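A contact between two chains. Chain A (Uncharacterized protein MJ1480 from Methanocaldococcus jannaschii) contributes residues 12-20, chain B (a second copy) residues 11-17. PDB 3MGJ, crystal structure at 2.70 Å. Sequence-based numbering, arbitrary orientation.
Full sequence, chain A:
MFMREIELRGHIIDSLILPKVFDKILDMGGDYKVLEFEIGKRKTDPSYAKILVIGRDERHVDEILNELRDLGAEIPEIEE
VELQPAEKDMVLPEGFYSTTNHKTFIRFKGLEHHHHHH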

ATOM      1  N   ILE A  12       7.459   0.864  -1.394  1.00 43.56           N
ATOM      2  CA  ILE A  12       6.225   1.497  -1.817  1.00 46.04           C
ATOM      3  C   ILE A  12       5.775   2.597  -0.864  1.00 46.05           C
ATOM      4  O   ILE A  12       5.375   3.672  -1.301  1.00 48.85           O
ATOM      5  CB  ILE A  12       5.100   0.455  -1.959  1.00 45.38           C
ATOM      6  CG1 ILE A  12       5.583  -0.700  -2.830  1.00 39.38           C
ATOM      7  CG2 ILE A  12       3.859   1.103  -2.554  1.00 47.56           C
ATOM      8  CD1 ILE A  12       6.442  -0.238  -3.987  1.00 38.46           C
ATOM      9  N   ILE A  13       5.852   2.314   0.434  1.00 47.40           N
ATOM     10  CA  ILE A  13       5.407   3.232   1.480  1.00 50.37           C
ATOM     11  C   ILE A  13       6.531   4.138   1.977  1.00 54.03           C
ATOM     12  O   ILE A  13       7.655   3.681   2.227  1.00 57.04           O
ATOM     13  CB  ILE A  13       4.839   2.450   2.679  1.00 52.77           C
ATOM     14  CG1 ILE A  13       3.772   1.450   2.212  1.00 49.08           C
ATOM     15  CG2 ILE A  13       4.282   3.403   3.727  1.00 54.61           C
ATOM     16  CD1 ILE A  13       4.030   0.033   2.666  1.00 45.62           C
ATOM     17  N   ASP A  14       6.198   5.417   2.137  1.00 53.82           N
ATOM     18  CA  ASP A  14       7.154   6.484   2.458  1.00 57.86           C
ATOM     19  C   ASP A  14       7.786   6.979   1.156  1.00 57.41           C
ATOM     20  O   ASP A  14       8.719   7.776   1.144  1.00 61.49           O
ATOM     21  CB  ASP A  14       8.205   6.057   3.495  1.00 55.45           C
ATOM     22  CG  ASP A  14       8.961   7.251   4.098  1.00 62.71           C
ATOM     23  OD1 ASP A  14       8.344   8.329   4.291  1.00 61.88           O
ATOM     24  OD2 ASP A  14      10.177   7.111   4.375  1.00 64.57           O
ATOM     25  N   SER A  15       7.238   6.490   0.056  1.00 53.27           N
ATOM     26  CA  SER A  15       7.563   6.983  -1.259  1.00 49.17           C
ATOM     27  C   SER A  15       6.416   7.877  -1.723  1.00 50.38           C
ATOM     28  O   SER A  15       5.346   7.899  -1.116  1.00 50.10           O
ATOM     29  CB  SER A  15       7.718   5.801  -2.221  1.00 48.10           C
ATOM     30  OG  SER A  15       8.714   6.056  -3.195  1.00 53.58           O
ATOM     31  N   LEU A  16       6.648   8.622  -2.793  1.00 49.75           N
ATOM     32  CA  LEU A  16       5.560   9.247  -3.522  1.00 46.50           C
ATOM     33  C   LEU A  16       5.262   8.428  -4.766  1.00 42.62           C
ATOM     34  O   LEU A  16       4.451   8.837  -5.591  1.00 43.27           O
ATOM     35  CB  LEU A  16       5.930  10.665  -3.937  1.00 51.46           C
ATOM     36  CG  LEU A  16       6.059  11.680  -2.808  1.00 54.12           C
ATOM     37  CD1 LEU A  16       6.444  13.037  -3.358  1.00 53.46           C
ATOM     38  CD2 LEU A  16       4.743  11.757  -2.080  1.00 58.21           C
ATOM     39  N   ILE A  17       5.922   7.277  -4.890  1.00 39.44           N
ATOM     40  CA  ILE A  17       5.815   6.444  -6.085  1.00 41.16           C
ATOM     41  C   ILE A  17       4.378   6.157  -6.505  1.00 37.34           C
ATOM     42  O   ILE A  17       4.037   6.276  -7.680  1.00 37.55           O
ATOM     43  CB  ILE A  17       6.552   5.086  -5.933  1.00 40.06           C
ATOM     44  CG1 ILE A  17       6.686   4.411  -7.292  1.00 37.50           C
ATOM     45  CG2 ILE A  17       5.780   4.154  -5.029  1.00 42.34           C
ATOM     46  CD1 ILE A  17       7.349   5.301  -8.323  1.00 43.05           C
ATOM     47  N   LEU A  18       3.541   5.775  -5.552  1.00 31.48           N
ATOM     48  CA  LEU A  18       2.171   5.414  -5.878  1.00 36.23           C
ATOM     49  C   LEU A  18       1.370   6.560  -6.461  1.00 35.85           C
ATOM     50  O   LEU A  18       0.737   6.404  -7.497  1.00 35.68           O
ATOM     51  CB  LEU A  18       1.438   4.879  -4.652  1.00 39.74           C
ATOM     52  CG  LEU A  18       1.777   3.465  -4.226  1.00 33.68           C
ATOM     53  CD1 LEU A  18       0.768   3.071  -3.192  1.00 36.36           C
ATOM     54  CD2 LEU A  18       1.712   2.584  -5.439  1.00 30.23           C
ATOM     55  N   PRO A  19       1.370   7.713  -5.781  1.00 39.17           N
ATOM     56  CA  PRO A  19       0.598   8.849  -6.286  1.00 38.62           C
ATOM     57  C   PRO A  19       1.147   9.309  -7.616  1.00 39.11           C
ATOM     58  O   PRO A  19       0.429   9.917  -8.407  1.00 41.47           O
ATOM     59  CB  PRO A  19       0.842   9.924  -5.236  1.00 41.32           C
ATOM     60  CG  PRO A  19       1.231   9.177  -4.006  1.00 39.88           C
ATOM     61  CD  PRO A  19       1.998   8.011  -4.484  1.00 40.06           C
ATOM     62  N   LYS A  20       2.420   9.034  -7.851  1.00 35.77           N
ATOM     63  CA  LYS A  20       3.035   9.391  -9.107  1.00 35.88           C
ATOM     64  C   LYS A  20       2.566   8.440 -10.203  1.00 37.32           C
ATOM     65  O   LYS A  20       2.094   8.883 -11.247  1.00 38.80           O
ATOM     66  CB  LYS A  20       4.552   9.371  -8.976  1.00 41.40           C
ATOM     67  CG  LYS A  20       5.162  10.701  -8.563  1.00 44.70           C
ATOM     68  CD  LYS A  20       6.652  10.547  -8.318  1.00 47.62           C
ATOM     69  CE  LYS A  20       7.267  11.809  -7.741  1.00 57.91           C
ATOM     70  NZ  LYS A  20       8.548  11.523  -7.031  1.00 59.94           N
TER
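Chain B (11-17) HIIDSLI

What path do the two backbones take where they meet? Both approach as loops, and in each copy residue 16 occupies the N-cap position just before a helix, so the same turn of the protein meets itself. The closest register pairs like with like: the CA atoms of D14(A) and D14(B) lie 4.2 Å apart, and those of I13(A) and I13(B) 5.3 Å. From residue 13 to residue 14 the two backbones run in nearly the same direction; beyond that they diverge, and their overall courses from residue 12 to 16 lie roughly at right angles. The match is not exact in conformation, for D14(A) has phi/psi of 85/8°, on the positive side of phi, whereas D14(B) has -91/24°. I13 differs as well, extended in chain A at -92/136° and at -72/-68° in chain B.

What ties the backbones together? A single hydrogen bond crosses between the stretches, from D14(A) N to I13(B) O at 2.8 Å, with an N-H...acceptor angle of 157°. The short distance and nearly straight approach make it a well-formed bond. It has no counterpart running from D14(B) to I13(A), in keeping with the different backbone angles of the two copies. Beside it, I13(A) CG2 rests 3.4 Å from I13(B) O and 3.7 Å from I12(B) O, so this methyl lies against backbone carbonyls of chain B.

Where does I13(B) place its side chain? It has the largest area covered by the opposite stretch of any residue here, and its CB points sideways. The side chain reaches the start of the chain A helix: I13(B) CD1 is 4.5 Å from L18(A) CD1, and I13(B) CG2 is 4.4 Å from P19(A) CD. Both L18(A) and P19(A) direct their CA-to-CB bonds toward chain B. The same CG2 of I13(B) also comes within 3.9 Å of S15(A) O, so this methyl meets one backbone carbonyl as well as the proline ring.

How do the two aspartates fit so close to each other? Their chi1 angles are both t, and each side chain ends near the leucine of the other copy: D14(A) OD2 is 3.1 Å from L16(B) CD2, and D14(B) OD2 is 3.0 Å from L16(A) CD2. Here the contact is nearly reciprocal, although these are close approaches rather than polar bonds. The like-charged carboxylates remain 4.1 Å apart, measured from D14(A) OD1 to D14(B) OD1. D14(B) OD1 also lies 3.4 Å from both D14(A) O and S15(A) O, but all three atoms are acceptors, so no hydrogen bond joins them.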

ATOM      1  N   HIS B  11      -3.529   9.415   6.259  1.00 62.59           N
ATOM      2  CA  HIS B  11      -2.460   9.518   5.276  1.00 60.37           C
ATOM      3  C   HIS B  11      -1.335   8.537   5.572  1.00 56.25           C
ATOM      4  O   HIS B  11      -0.301   8.915   6.112  1.00 54.03           O
ATOM      5  CB  HIS B  11      -1.901  10.934   5.200  1.00 62.43           C
ATOM      6  CG  HIS B  11      -0.797  11.073   4.198  1.00 72.11           C
ATOM      7  ND1 HIS B  11      -0.989  10.854   2.852  1.00 73.16           N
ATOM      8  CD2 HIS B  11       0.517  11.375   4.352  1.00 72.11           C
ATOM      9  CE1 HIS B  11       0.159  11.023   2.213  1.00 72.80           C
ATOM     10  NE2 HIS B  11       1.085  11.340   3.098  1.00 73.06           N
ATOM     11  N   ILE B  12      -1.553   7.280   5.192  1.00 57.60           N
ATOM     12  CA  ILE B  12      -0.624   6.195   5.478  1.00 52.19           C
ATOM     13  C   ILE B  12       0.545   6.167   4.510  1.00 52.47           C
ATOM     14  O   ILE B  12       1.616   5.664   4.841  1.00 53.23           O
ATOM     15  CB  ILE B  12      -1.316   4.819   5.363  1.00 52.37           C
ATOM     16  CG1 ILE B  12      -2.475   4.700   6.345  1.00 50.83           C
ATOM     17  CG2 ILE B  12      -0.323   3.724   5.634  1.00 51.75           C
ATOM     18  CD1 ILE B  12      -2.122   5.121   7.758  1.00 51.25           C
ATOM     19  N   ILE B  13       0.340   6.714   3.317  1.00 59.39           N
ATOM     20  CA  ILE B  13       1.258   6.478   2.205  1.00 57.94           C
ATOM     21  C   ILE B  13       2.621   7.157   2.303  1.00 55.89           C
ATOM     22  O   ILE B  13       3.631   6.479   2.454  1.00 56.93           O
ATOM     23  CB  ILE B  13       0.592   6.761   0.832  1.00 59.79           C
ATOM     24  CG1 ILE B  13      -0.398   5.635   0.495  1.00 58.39           C
ATOM     25  CG2 ILE B  13       1.641   6.880  -0.258  1.00 57.82           C
ATOM     26  CD1 ILE B  13      -0.006   4.276   1.044  1.00 49.58           C
ATOM     27  N   ASP B  14       2.667   8.480   2.213  1.00 60.12           N
ATOM     28  CA  ASP B  14       3.963   9.155   2.232  1.00 59.91           C
ATOM     29  C   ASP B  14       4.443   9.576   3.635  1.00 60.21           C
ATOM     30  O   ASP B  14       5.243  10.490   3.778  1.00 62.72           O
ATOM     31  CB  ASP B  14       3.951  10.360   1.295  1.00 64.89           C
ATOM     32  CG  ASP B  14       5.336  10.951   1.099  1.00 70.01           C
ATOM     33  OD1 ASP B  14       6.325  10.184   1.220  1.00 67.66           O
ATOM     34  OD2 ASP B  14       5.435  12.176   0.836  1.00 69.50           O
ATOM     35  N   SER B  15       3.964   8.910   4.676  1.00 58.87           N
ATOM     36  CA  SER B  15       4.395   9.256   6.024  1.00 54.87           C
ATOM     37  C   SER B  15       5.285   8.178   6.622  1.00 51.23           C
ATOM     38  O   SER B  15       5.479   7.124   6.035  1.00 50.97           O
ATOM     39  CB  SER B  15       3.201   9.575   6.946  1.00 51.28           C
ATOM     40  OG  SER B  15       2.423   8.440   7.227  1.00 44.33           O
ATOM     41  N   LEU B  16       5.841   8.461   7.789  1.00 50.45           N
ATOM     42  CA  LEU B  16       6.638   7.480   8.489  1.00 48.31           C
ATOM     43  C   LEU B  16       5.824   6.837   9.618  1.00 47.32           C
ATOM     44  O   LEU B  16       6.383   6.163  10.476  1.00 47.55           O
ATOM     45  CB  LEU B  16       7.897   8.139   9.051  1.00 56.16           C
ATOM     46  CG  LEU B  16       8.865   8.849   8.092  1.00 56.64           C
ATOM     47  CD1 LEU B  16       9.649   9.936   8.827  1.00 53.27           C
ATOM     48  CD2 LEU B  16       9.805   7.865   7.405  1.00 52.08           C
ATOM     49  N   ILE B  17       4.508   7.048   9.611  1.00 45.68           N
ATOM     50  CA  ILE B  17       3.626   6.429  10.591  1.00 41.22           C
ATOM     51  C   ILE B  17       3.886   4.939  10.758  1.00 37.25           C
ATOM     52  O   ILE B  17       4.065   4.457  11.869  1.00 37.06           O
ATOM     53  CB  ILE B  17       2.117   6.671  10.281  1.00 41.76           C
ATOM     54  CG1 ILE B  17       1.255   6.042  11.366  1.00 47.89           C
ATOM     55  CG2 ILE B  17       1.700   6.072   8.978  1.00 41.37           C
ATOM     56  CD1 ILE B  17       1.482   6.626  12.749  1.00 46.33           C
TER